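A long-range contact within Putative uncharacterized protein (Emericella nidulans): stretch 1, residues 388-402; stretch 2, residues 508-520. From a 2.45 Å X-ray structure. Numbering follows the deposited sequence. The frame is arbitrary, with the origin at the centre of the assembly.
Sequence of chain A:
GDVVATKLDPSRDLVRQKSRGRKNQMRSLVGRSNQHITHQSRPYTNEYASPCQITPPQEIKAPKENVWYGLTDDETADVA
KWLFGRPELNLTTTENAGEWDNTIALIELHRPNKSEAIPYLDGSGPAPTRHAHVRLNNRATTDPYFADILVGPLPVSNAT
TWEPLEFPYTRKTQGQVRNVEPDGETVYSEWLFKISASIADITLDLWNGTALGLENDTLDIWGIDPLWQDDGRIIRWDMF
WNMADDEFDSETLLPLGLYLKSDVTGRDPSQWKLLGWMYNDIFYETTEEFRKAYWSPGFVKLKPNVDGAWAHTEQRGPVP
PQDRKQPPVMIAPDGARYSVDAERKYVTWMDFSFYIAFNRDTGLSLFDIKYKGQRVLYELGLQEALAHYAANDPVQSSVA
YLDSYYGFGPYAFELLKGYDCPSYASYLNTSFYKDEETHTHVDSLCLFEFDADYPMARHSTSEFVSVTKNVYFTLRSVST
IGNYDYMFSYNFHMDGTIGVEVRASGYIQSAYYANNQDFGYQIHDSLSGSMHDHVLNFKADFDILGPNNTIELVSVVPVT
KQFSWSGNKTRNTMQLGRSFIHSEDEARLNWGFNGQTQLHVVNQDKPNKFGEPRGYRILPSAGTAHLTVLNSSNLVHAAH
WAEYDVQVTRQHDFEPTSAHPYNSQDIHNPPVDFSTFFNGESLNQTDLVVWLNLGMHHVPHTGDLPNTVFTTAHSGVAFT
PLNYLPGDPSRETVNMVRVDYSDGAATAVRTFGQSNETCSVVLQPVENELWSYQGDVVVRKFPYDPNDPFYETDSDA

Stretch 1, residues 388-402: HYAANDPVQSSVAYL
Stretch 2 (508-520) IQSAYYANNQDFG

Gln-509, Asn-392 and Phe-519 organise this contact, which buries 584 Å² in total between two stretches whose touching residues are never less than 108 positions apart in sequence. Register is set by CA–CA separations: Ala-391 CA to Phe-519 CA, 5.1 Å; Asn-392 CA to Asn-516 CA, 5.2 Å; Gln-396 CA to Ala-511 CA, 6.7 Å. Stretch 2 therefore runs antiparallel to stretch 1 in order of contact.

Gln-509 (phi/psi -89/108) covers 117 Å². Its CA-to-CB bond points toward stretch 1, and chi1 and chi2 are both t (-169°, 173°), so the extended chain delivers its amide, turned to chi3 104°, between two polar partners. Gln-509 NE2 donates to Tyr-401 OH (2.6 Å, 170° at the hydrogen), lying at the edge of that ring, while Gln-396 NE2 donates to Gln-509 OE1 (2.9 Å, 151°). Gln-396 reaches it from the helix 394-398 in an m, m conformation with chi3 -76°; Gln-396 CG also packs 3.7 Å from Ala-511 CB. Asp-393 (chi1 p) caps that helix, its OD1 accepting from Gln-396 N at 2.7 Å.

Asn-392 (-85/0, chi1 t, chi2 20°) is held at backbone and side chain. Asn-392 N donates to Asn-516 OD1 (2.7 Å), the 174° angle making the bond almost linear; Asn-392 ND2 donates to Asn-515 O (2.6 Å, 160°). These acceptors belong to the last two residues of a type II turn, Tyr-513 to Asn-516, in which Asn-515 adopts 65/22 and Asn-516 N bonds Tyr-513 O at 3.1 Å. Asn-516 takes chi1 t, chi2 46°.

The CA-to-CB bond of Phe-519 (-133/28, chi1 m, chi2 -95°) points toward stretch 1, and the side chain lays one ring face against the backbone there: Ala-391 CA is 3.4 Å from Phe-519 CG, and Asn-392 N is 3.4 Å from Phe-519 CD2. Ala-390 CB adds apolar packing 4.1 Å from Phe-519 CD1.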

# COMPACT_ATOMS: atom_id res chain seq x y z
N HIS A 388 17.41 -10.71 9.28
CA HIS A 388 18.85 -10.68 9.01
C HIS A 388 19.41 -9.33 9.42
O HIS A 388 19.05 -8.31 8.85
CB HIS A 388 19.10 -10.93 7.53
CG HIS A 388 20.49 -11.38 7.22
ND1 HIS A 388 21.61 -10.62 7.53
CD2 HIS A 388 20.95 -12.50 6.62
CE1 HIS A 388 22.69 -11.26 7.14
NE2 HIS A 388 22.32 -12.40 6.58
N TYR A 389 20.31 -9.33 10.40
CA TYR A 389 20.91 -8.10 10.92
C TYR A 389 22.31 -7.84 10.35
O TYR A 389 22.88 -8.67 9.64
CB TYR A 389 20.97 -8.15 12.44
CG TYR A 389 19.62 -8.07 13.09
CD1 TYR A 389 18.77 -9.17 13.10
CD2 TYR A 389 19.19 -6.90 13.69
CE1 TYR A 389 17.52 -9.09 13.69
CE2 TYR A 389 17.95 -6.82 14.28
CZ TYR A 389 17.12 -7.91 14.28
OH TYR A 389 15.89 -7.82 14.87
N ALA A 390 22.85 -6.67 10.68
CA ALA A 390 24.22 -6.29 10.34
C ALA A 390 24.66 -5.25 11.34
O ALA A 390 23.83 -4.49 11.85
CB ALA A 390 24.29 -5.74 8.93
N ALA A 391 25.96 -5.21 11.63
CA ALA A 391 26.50 -4.26 12.60
C ALA A 391 28.02 -4.30 12.61
O ALA A 391 28.63 -5.18 12.02
CB ALA A 391 25.96 -4.55 13.98
N ASN A 392 28.62 -3.34 13.31
CA ASN A 392 30.06 -3.34 13.52
C ASN A 392 30.46 -4.19 14.73
O ASN A 392 31.63 -4.28 15.05
CB ASN A 392 30.58 -1.90 13.70
CG ASN A 392 32.07 -1.76 13.42
OD1 ASN A 392 32.67 -2.60 12.75
ND2 ASN A 392 32.66 -0.69 13.92
N ASP A 393 29.48 -4.80 15.40
CA ASP A 393 29.74 -5.71 16.51
C ASP A 393 29.38 -7.14 16.08
O ASP A 393 28.58 -7.32 15.18
CB ASP A 393 29.00 -5.27 17.78
CG ASP A 393 27.51 -5.61 17.77
OD1 ASP A 393 27.16 -6.81 17.67
OD2 ASP A 393 26.69 -4.68 17.93
N PRO A 394 30.00 -8.16 16.71
CA PRO A 394 29.85 -9.54 16.24
C PRO A 394 28.50 -10.19 16.53
O PRO A 394 28.10 -11.10 15.81
CB PRO A 394 30.94 -10.28 17.00
CG PRO A 394 31.08 -9.53 18.28
CD PRO A 394 30.81 -8.09 17.94
N VAL A 395 27.83 -9.77 17.59
CA VAL A 395 26.54 -10.36 17.93
C VAL A 395 25.49 -9.93 16.91
O VAL A 395 24.87 -10.78 16.25
CB VAL A 395 26.11 -9.99 19.37
CG1 VAL A 395 24.60 -10.18 19.56
CG2 VAL A 395 26.91 -10.82 20.38
N GLN A 396 25.31 -8.62 16.76
CA GLN A 396 24.34 -8.09 15.80
C GLN A 396 24.71 -8.39 14.37
O GLN A 396 23.83 -8.59 13.53
CB GLN A 396 24.16 -6.58 15.97
CG GLN A 396 23.28 -6.20 17.13
CD GLN A 396 21.87 -6.71 16.96
OE1 GLN A 396 21.09 -6.15 16.19
NE2 GLN A 396 21.54 -7.79 17.66
N SER A 397 26.01 -8.43 14.07
CA SER A 397 26.48 -8.82 12.74
C SER A 397 26.06 -10.25 12.38
O SER A 397 25.79 -10.54 11.22
CB SER A 397 28.01 -8.69 12.64
OG SER A 397 28.48 -9.12 11.37
N SER A 398 25.99 -11.12 13.38
CA SER A 398 25.77 -12.54 13.15
C SER A 398 24.32 -12.98 13.23
O SER A 398 24.01 -14.10 12.85
CB SER A 398 26.58 -13.34 14.18
OG SER A 398 27.96 -13.05 14.10
N VAL A 399 23.42 -12.13 13.73
CA VAL A 399 22.02 -12.54 13.88
C VAL A 399 21.33 -12.67 12.52
O VAL A 399 21.33 -11.74 11.71
CB VAL A 399 21.20 -11.59 14.78
CG1 VAL A 399 19.73 -11.94 14.71
CG2 VAL A 399 21.67 -11.67 16.21
N ALA A 400 20.78 -13.85 12.27
CA ALA A 400 19.93 -14.10 11.12
C ALA A 400 18.82 -15.06 11.56
O ALA A 400 18.89 -16.26 11.29
CB ALA A 400 20.74 -14.67 9.97
N TYR A 401 17.83 -14.52 12.25
CA TYR A 401 16.73 -15.32 12.79
C TYR A 401 15.92 -15.98 11.69
O TYR A 401 15.59 -15.35 10.68
CB TYR A 401 15.78 -14.47 13.66
CG TYR A 401 16.37 -13.99 14.97
CD1 TYR A 401 16.85 -14.90 15.90
CD2 TYR A 401 16.41 -12.65 15.29
CE1 TYR A 401 17.39 -14.48 17.09
CE2 TYR A 401 16.94 -12.21 16.48
CZ TYR A 401 17.43 -13.14 17.38
OH TYR A 401 17.97 -12.74 18.59
N LEU A 402 15.62 -17.25 11.89
CA LEU A 402 14.68 -17.99 11.08
C LEU A 402 13.60 -18.45 12.06
O LEU A 402 13.81 -19.40 12.82
CB LEU A 402 15.37 -19.16 10.38
CG LEU A 402 16.40 -18.75 9.32
CD1 LEU A 402 17.33 -19.90 8.96
CD2 LEU A 402 15.71 -18.20 8.06
N ILE A 508 12.29 -3.55 18.94
CA ILE A 508 13.39 -3.83 18.04
C ILE A 508 14.48 -4.56 18.83
O ILE A 508 14.58 -4.41 20.05
CB ILE A 508 13.94 -2.54 17.37
CG1 ILE A 508 14.65 -1.63 18.38
CG2 ILE A 508 12.81 -1.79 16.68
CD1 ILE A 508 15.34 -0.42 17.74
N GLN A 509 15.29 -5.36 18.14
CA GLN A 509 16.49 -5.89 18.75
C GLN A 509 17.60 -4.89 18.50
O GLN A 509 18.09 -4.73 17.38
CB GLN A 509 16.87 -7.26 18.22
CG GLN A 509 17.96 -7.89 19.06
CD GLN A 509 18.24 -9.31 18.68
OE1 GLN A 509 19.25 -9.59 18.04
NE2 GLN A 509 17.35 -10.21 19.06
N SER A 510 17.98 -4.22 19.58
CA SER A 510 18.83 -3.04 19.55
C SER A 510 20.29 -3.41 19.33
O SER A 510 20.63 -4.59 19.25
CB SER A 510 18.66 -2.30 20.88
OG SER A 510 19.37 -1.09 20.90
N ALA A 511 21.14 -2.39 19.21
CA ALA A 511 22.58 -2.58 19.13
C ALA A 511 23.26 -1.49 19.95
O ALA A 511 22.75 -0.37 20.04
CB ALA A 511 23.04 -2.51 17.68
N TYR A 512 24.40 -1.82 20.56
CA TYR A 512 25.17 -0.84 21.33
C TYR A 512 25.71 0.22 20.39
O TYR A 512 26.13 -0.09 19.27
CB TYR A 512 26.30 -1.52 22.10
CG TYR A 512 26.86 -0.67 23.23
CD1 TYR A 512 26.10 -0.39 24.36
CD2 TYR A 512 28.15 -0.16 23.17
CE1 TYR A 512 26.61 0.39 25.40
CE2 TYR A 512 28.67 0.62 24.19
CZ TYR A 512 27.89 0.88 25.31
OH TYR A 512 28.41 1.65 26.32
N TYR A 513 25.71 1.47 20.84
CA TYR A 513 26.01 2.61 19.96
C TYR A 513 27.46 2.63 19.50
O TYR A 513 27.75 3.05 18.38
CB TYR A 513 25.69 3.93 20.65
CG TYR A 513 26.79 4.49 21.53
CD1 TYR A 513 27.60 5.53 21.08
CD2 TYR A 513 27.03 3.96 22.80
CE1 TYR A 513 28.62 6.04 21.88
CE2 TYR A 513 28.05 4.47 23.61
CZ TYR A 513 28.83 5.51 23.15
OH TYR A 513 29.83 6.02 23.94
N ALA A 514 28.36 2.17 20.37
CA ALA A 514 29.79 2.42 20.21
C ALA A 514 30.31 1.92 18.87
O ALA A 514 30.26 0.73 18.58
CB ALA A 514 30.57 1.78 21.36
N ASN A 515 30.78 2.86 18.05
CA ASN A 515 31.46 2.54 16.79
C ASN A 515 30.56 1.86 15.75
O ASN A 515 31.07 1.21 14.83
CB ASN A 515 32.69 1.67 17.06
CG ASN A 515 33.45 2.11 18.28
OD1 ASN A 515 34.00 3.22 18.32
ND2 ASN A 515 33.47 1.26 19.30
N ASN A 516 29.25 2.01 15.88
CA ASN A 516 28.31 1.37 14.96
C ASN A 516 27.72 2.34 13.92
O ASN A 516 26.61 2.15 13.44
CB ASN A 516 27.19 0.71 15.77
CG ASN A 516 26.55 -0.46 15.04
OD1 ASN A 516 27.24 -1.31 14.49
ND2 ASN A 516 25.22 -0.51 15.06
N GLN A 517 28.49 3.37 13.58
CA GLN A 517 28.03 4.46 12.72
C GLN A 517 27.58 4.01 11.33
O GLN A 517 26.71 4.64 10.74
CB GLN A 517 29.12 5.52 12.53
CG GLN A 517 29.44 6.33 13.78
CD GLN A 517 30.56 5.73 14.61
OE1 GLN A 517 30.84 4.54 14.51
NE2 GLN A 517 31.21 6.57 15.41
N ASP A 518 28.21 2.95 10.82
CA ASP A 518 27.97 2.49 9.45
C ASP A 518 26.80 1.51 9.33
O ASP A 518 26.46 1.07 8.23
CB ASP A 518 29.25 1.86 8.87
CG ASP A 518 30.35 2.90 8.58
OD1 ASP A 518 30.20 4.08 8.95
OD2 ASP A 518 31.36 2.53 7.96
N PHE A 519 26.17 1.21 10.46
CA PHE A 519 25.14 0.17 10.51
C PHE A 519 23.88 0.62 11.26
O PHE A 519 23.17 -0.21 11.82
CB PHE A 519 25.71 -1.09 11.17
CG PHE A 519 26.94 -1.62 10.51
CD1 PHE A 519 26.86 -2.63 9.56
CD2 PHE A 519 28.19 -1.12 10.83
CE1 PHE A 519 28.00 -3.13 8.94
CE2 PHE A 519 29.33 -1.60 10.22
CZ PHE A 519 29.24 -2.61 9.28
N GLY A 520 23.61 1.92 11.25
CA GLY A 520 22.40 2.46 11.86
C GLY A 520 22.53 3.88 12.38
O GLY A 520 23.53 4.56 12.13